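Local coordinates for acinetobacter secreted protease CpaA (Acinetobacter nosocomialis M2, PDB 6O38), which is a zinc-dependent protease that probably leaves the cell by type II secretion and forms a complex with its chaperone CpaB, at residues Leu379-Ser382 with Pro383-Ser387; Ala489-Ser492 with Phe493-Arg497. One frame throughout, in Å; residues are numbered along the deposited sequence.

Contact 1 (Leu379-Ser382 with Pro383-Ser387); sequences LVSS and PEVNS
Ser382 makes a local contact with the residues that follow it, a serine N-cap at the sharp turn where strand 367-381 gives way to helix 383-389. It illustrates how a residue between strand and helix can serve the helix start with both its side chain and its carbonyl. Its hydroxyl lies anti to its own backbone nitrogen (chi1 176°), which turns OG toward the first turn of the helix, where it accepts a weak capping bond from Glu384 N, 3.3 Å from OG. The carbonyl of Ser382 does the steadier work: Asn386 N donates to Ser382 O over 3.1 Å, while Val385 N adds a weaker bond to the same oxygen. Pro383, in the first turn, brings no N-H that would need a cap.

A second tie runs between side chains. Ser381 OG donates to Asn386 OD1 over 3.2 Å, meeting the amide 18° from its carbonyl plane. CG1 of Val385 flanks the same hydroxyl at 4.0 Å from Ser381 OG. The other end of the amide, ND2, bonds Thr425 OG1 on strand 416-425, and Gln461 NE2 of strand 457-462 reaches Ser381 OG.

The two partners of Asn386 are consistent with the amide orientation modelled and would hold the group in place, and the buried Ser381 hydroxyl, receiving one bond and giving another, relays a polar chain from strand 457-462 through the helix to strand 416-425.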
ATOM      1  N   LEU A 379      10.347 -20.079 -14.771  1.00 55.35           N
ATOM      2  CA  LEU A 379      11.294 -19.343 -13.944  1.00 56.28           C
ATOM      3  C   LEU A 379      12.666 -19.994 -14.059  1.00 58.84           C
ATOM      4  O   LEU A 379      12.822 -21.181 -13.751  1.00 59.77           O
ATOM      5  CB  LEU A 379      10.829 -19.307 -12.489  1.00 55.37           C
ATOM      6  CG  LEU A 379       9.415 -18.766 -12.261  1.00 52.92           C
ATOM      7  CD1 LEU A 379       9.086 -18.711 -10.776  1.00 52.33           C
ATOM      8  CD2 LEU A 379       9.248 -17.397 -12.904  1.00 52.15           C
ATOM      9  N   VAL A 380      13.653 -19.219 -14.497  1.00 57.98           N
ATOM     10  CA  VAL A 380      15.023 -19.691 -14.671  1.00 60.58           C
ATOM     11  C   VAL A 380      15.920 -18.908 -13.724  1.00 61.57           C
ATOM     12  O   VAL A 380      15.923 -17.672 -13.746  1.00 60.93           O
ATOM     13  CB  VAL A 380      15.498 -19.538 -16.127  1.00 61.59           C
ATOM     14  CG1 VAL A 380      16.866 -20.176 -16.308  1.00 64.42           C
ATOM     15  CG2 VAL A 380      14.486 -20.147 -17.084  1.00 60.42           C
ATOM     16  N   SER A 381      16.674 -19.626 -12.896  1.00 62.93           N
ATOM     17  CA  SER A 381      17.594 -19.024 -11.941  1.00 64.18           C
ATOM     18  C   SER A 381      19.014 -19.466 -12.258  1.00 67.10           C
ATOM     19  O   SER A 381      19.274 -20.661 -12.425  1.00 68.33           O
ATOM     20  CB  SER A 381      17.228 -19.404 -10.505  1.00 63.70           C
ATOM     21  OG  SER A 381      17.748 -18.464  -9.583  1.00 64.13           O
ATOM     22  N   SER A 382      19.924 -18.501 -12.343  1.00 67.67           N
ATOM     23  CA  SER A 382      21.313 -18.810 -12.645  1.00 70.59           C
ATOM     24  C   SER A 382      21.969 -19.516 -11.459  1.00 72.26           C
ATOM     25  O   SER A 382      21.672 -19.194 -10.304  1.00 71.47           O
ATOM     26  CB  SER A 382      22.083 -17.534 -12.984  1.00 71.46           C
ATOM     27  OG  SER A 382      23.459 -17.806 -13.190  1.00 74.44           O
ATOM     28  N   PRO A 383      22.848 -20.489 -11.711  1.00 74.67           N
ATOM     29  CA  PRO A 383      23.605 -21.093 -10.601  1.00 76.64           C
ATOM     30  C   PRO A 383      24.415 -20.082  -9.810  1.00 77.72           C
ATOM     31  O   PRO A 383      24.629 -20.279  -8.606  1.00 78.39           O
ATOM     32  CB  PRO A 383      24.508 -22.115 -11.305  1.00 79.26           C
ATOM     33  CG  PRO A 383      23.832 -22.398 -12.604  1.00 78.06           C
ATOM     34  CD  PRO A 383      23.151 -21.124 -13.003  1.00 75.78           C
ATOM     35  N   GLU A 384      24.884 -19.009 -10.452  1.00 78.03           N
ATOM     36  CA  GLU A 384      25.564 -17.945  -9.721  1.00 78.89           C
ATOM     37  C   GLU A 384      24.649 -17.327  -8.670  1.00 76.64           C
ATOM     38  O   GLU A 384      25.095 -16.992  -7.567  1.00 77.52           O
ATOM     39  CB  GLU A 384      26.071 -16.877 -10.691  1.00 79.39           C
ATOM     40  CG  GLU A 384      27.326 -17.278 -11.451  1.00 82.40           C
ATOM     41  CD  GLU A 384      27.789 -16.208 -12.421  1.00 82.93           C
ATOM     42  OE1 GLU A 384      26.963 -15.355 -12.808  1.00 80.69           O
ATOM     43  OE2 GLU A 384      28.983 -16.217 -12.792  1.00 85.68           O
ATOM     44  N   VAL A 385      23.364 -17.166  -8.996  1.00 74.53           N
ATOM     45  CA  VAL A 385      22.418 -16.624  -8.025  1.00 72.37           C
ATOM     46  C   VAL A 385      22.188 -17.615  -6.891  1.00 72.57           C
ATOM     47  O   VAL A 385      22.119 -17.230  -5.717  1.00 72.42           O
ATOM     48  CB  VAL A 385      21.099 -16.244  -8.721  1.00 69.48           C
ATOM     49  CG1 VAL A 385      20.054 -15.824  -7.698  1.00 67.31           C
ATOM     50  CG2 VAL A 385      21.337 -15.135  -9.723  1.00 69.38           C
ATOM     51  N   ASN A 386      22.065 -18.905  -7.219  1.00 72.98           N
ATOM     52  CA  ASN A 386      21.839 -19.910  -6.183  1.00 73.31           C
ATOM     53  C   ASN A 386      23.009 -19.974  -5.210  1.00 75.95           C
ATOM     54  O   ASN A 386      22.814 -20.184  -4.008  1.00 75.98           O
ATOM     55  CB  ASN A 386      21.595 -21.280  -6.817  1.00 73.62           C
ATOM     56  CG  ASN A 386      20.413 -21.283  -7.763  1.00 71.13           C
ATOM     57  OD1 ASN A 386      19.634 -20.333  -7.810  1.00 68.97           O
ATOM     58  ND2 ASN A 386      20.265 -22.365  -8.515  1.00 71.51           N
ATOM     59  N   SER A 387      24.235 -19.801  -5.711  1.00 77.66           N
ATOM     60  CA  SER A 387      25.399 -19.825  -4.833  1.00 80.38           C
ATOM     61  C   SER A 387      25.391 -18.652  -3.861  1.00 79.86           C
ATOM     62  O   SER A 387      25.856 -18.787  -2.725  1.00 81.30           O
ATOM     63  CB  SER A 387      26.684 -19.820  -5.661  1.00 83.03           C
ATOM     64  OG  SER A 387      26.726 -20.929  -6.542  1.00 83.71           O
TER

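Contact 2 (Ala489-Ser492 with Phe493-Arg497); sequences AGCS and FAAMR
The ring of Phe493 leans obliquely against the carbonyl carbon of Ser492, and its side chain also packs on Ser151 of the chaperone CpaB. With CG set between the backbone nitrogen and the carbonyl carbon (chi1 63°), the ring is carried off the side of the turn that follows. The flat peptide group of Ser492 is used differently: Ala495 N donates to Ser492 O over 3.1 Å, closing the turn. Ser492 OG accepts from Ala494 N at 3.3 Å with an N-H...OG angle of 161°, and CB of Ala494 lies 3.7 Å from that oxygen.

On the inner side of the turn Ala495 points its methyl back at the preceding residues. Its CB sits 3.4 Å from Ser492 O and 3.9 Å from Cys491 SG, the sulfur that a disulfide joins to Cys470. Arg397 NH2 bonds the carbonyl oxygen of Cys491, which ties the residue before the turn to helix 391-411.

The two bonds of Ser492 make an ST turn on a beta turn, one that leads into helix 496-504. That helix carries His498 and His502, which bind zinc with His508 in the HExxHxxGxxH pattern of metzincins; the turn precedes this zinc-binding helix in sequence, the side chain of Ala495 about 9 Å from the metal.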
ATOM      1  N   ALA A 489      22.044  -7.892  -8.123  1.00 71.12           N
ATOM      2  CA  ALA A 489      22.916  -6.817  -7.659  1.00 73.12           C
ATOM      3  C   ALA A 489      22.129  -5.546  -7.354  1.00 71.44           C
ATOM      4  O   ALA A 489      22.253  -4.971  -6.266  1.00 72.10           O
ATOM      5  CB  ALA A 489      24.004  -6.542  -8.697  1.00 75.27           C
ATOM      6  N   GLY A 490      21.316  -5.091  -8.305  1.00 71.93           N
ATOM      7  CA  GLY A 490      20.643  -3.814  -8.154  1.00 70.63           C
ATOM      8  C   GLY A 490      19.129  -3.876  -8.183  1.00 67.82           C
ATOM      9  O   GLY A 490      18.459  -2.961  -7.695  1.00 66.93           O
ATOM     10  N   CYS A 491      18.576  -4.945  -8.747  1.00 69.47           N
ATOM     11  CA  CYS A 491      17.135  -5.097  -8.888  1.00 67.50           C
ATOM     12  C   CYS A 491      16.577  -5.956  -7.761  1.00 66.72           C
ATOM     13  O   CYS A 491      17.179  -6.963  -7.376  1.00 67.67           O
ATOM     14  CB  CYS A 491      16.779  -5.728 -10.238  1.00 66.99           C
ATOM     15  SG  CYS A 491      16.458  -4.579 -11.610  1.00 67.04           S
ATOM     16  N   SER A 492      15.425  -5.551  -7.232  1.00 65.44           N
ATOM     17  CA  SER A 492      14.705  -6.333  -6.241  1.00 64.70           C
ATOM     18  C   SER A 492      13.608  -7.143  -6.929  1.00 63.19           C
ATOM     19  O   SER A 492      13.448  -7.110  -8.152  1.00 62.84           O
ATOM     20  CB  SER A 492      14.125  -5.426  -5.152  1.00 64.32           C
ATOM     21  OG  SER A 492      12.946  -4.779  -5.597  1.00 62.84           O
ATOM     22  N   PHE A 493      12.837  -7.883  -6.128  1.00 61.05           N
ATOM     23  CA  PHE A 493      11.773  -8.709  -6.687  1.00 59.58           C
ATOM     24  C   PHE A 493      10.607  -7.891  -7.227  1.00 58.41           C
ATOM     25  O   PHE A 493       9.724  -8.462  -7.876  1.00 57.72           O
ATOM     26  CB  PHE A 493      11.269  -9.709  -5.643  1.00 59.23           C
ATOM     27  CG  PHE A 493      10.654  -9.071  -4.429  1.00 58.89           C
ATOM     28  CD1 PHE A 493      11.435  -8.742  -3.333  1.00 59.93           C
ATOM     29  CD2 PHE A 493       9.294  -8.809  -4.379  1.00 57.76           C
ATOM     30  CE1 PHE A 493      10.873  -8.160  -2.214  1.00 59.73           C
ATOM     31  CE2 PHE A 493       8.727  -8.224  -3.264  1.00 57.63           C
ATOM     32  CZ  PHE A 493       9.516  -7.901  -2.180  1.00 58.51           C
ATOM     33  N   ALA A 494      10.579  -6.581  -6.980  1.00 56.44           N
ATOM     34  CA  ALA A 494       9.563  -5.721  -7.571  1.00 55.50           C
ATOM     35  C   ALA A 494       9.823  -5.429  -9.043  1.00 55.77           C
ATOM     36  O   ALA A 494       8.984  -4.793  -9.690  1.00 55.18           O
ATOM     37  CB  ALA A 494       9.468  -4.406  -6.794  1.00 55.52           C
ATOM     38  N   ALA A 495      10.959  -5.874  -9.581  1.00 55.31           N
ATOM     39  CA  ALA A 495      11.293  -5.634 -10.978  1.00 55.82           C
ATOM     40  C   ALA A 495      10.508  -6.517 -11.936  1.00 55.32           C
ATOM     41  O   ALA A 495      10.374  -6.162 -13.113  1.00 55.66           O
ATOM     42  CB  ALA A 495      12.791  -5.843 -11.205  1.00 57.21           C
HETATM   43  N   MSE A 496       9.993  -7.652 -11.470  1.00 52.11           N
HETATM   44  CA  MSE A 496       9.306  -8.591 -12.349  1.00 51.78           C
HETATM   45  C   MSE A 496       8.035  -7.992 -12.937  1.00 51.03           C
HETATM   46  O   MSE A 496       7.812  -8.066 -14.145  1.00 51.42           O
HETATM   47  CB  MSE A 496       8.967  -9.885 -11.612  1.00 54.36           C
HETATM   48  CG  MSE A 496       8.429 -10.963 -12.537  1.00 54.21           C
HETATM   49 SE   MSE A 496       7.785 -12.552 -11.621  0.56 53.63          SE
HETATM   50  CE  MSE A 496       7.477 -13.680 -13.181  1.00 53.98           C
ATOM     51  N   ARG A 497       7.200  -7.399 -12.079  1.00 49.18           N
ATOM     52  CA  ARG A 497       5.989  -6.749 -12.565  1.00 48.57           C
ATOM     53  C   ARG A 497       6.305  -5.604 -13.516  1.00 49.13           C
ATOM     54  O   ARG A 497       5.443  -5.219 -14.314  1.00 48.90           O
ATOM     55  CB  ARG A 497       5.147  -6.239 -11.393  1.00 47.69           C
ATOM     56  CG  ARG A 497       5.753  -5.065 -10.640  1.00 47.84           C
ATOM     57  CD  ARG A 497       4.766  -4.505  -9.629  1.00 47.03           C
ATOM     58  NE  ARG A 497       5.321  -3.392  -8.865  1.00 47.30           N
ATOM     59  CZ  ARG A 497       4.714  -2.825  -7.827  1.00 46.84           C
ATOM     60  NH1 ARG A 497       3.532  -3.270  -7.426  1.00 46.07           N
ATOM     61  NH2 ARG A 497       5.291  -1.816  -7.188  1.00 47.27           N
TER

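Followed from the N terminus, the chain meets contact 1 first, as strand 367-381 turns into helix 383-389, and contact 2 about a hundred residues later, between strand 483-487 and helix 496-504. Each closes only a short turn; they run in series, neither nested nor crossed. In space their centres lie 14 Å apart. Strand 457-462 pairs in parallel with both 367-381 and 483-487, and helix 391-411 touches both contacts. The two meet directly where CD2 of Leu379 packs 4.1 Å from CE of the selenomethionine Met496. Contact 1 ties strand 367-381 to helix 383-389, contact 2 the loop after strand 483-487 to the helix that carries His498 and His502.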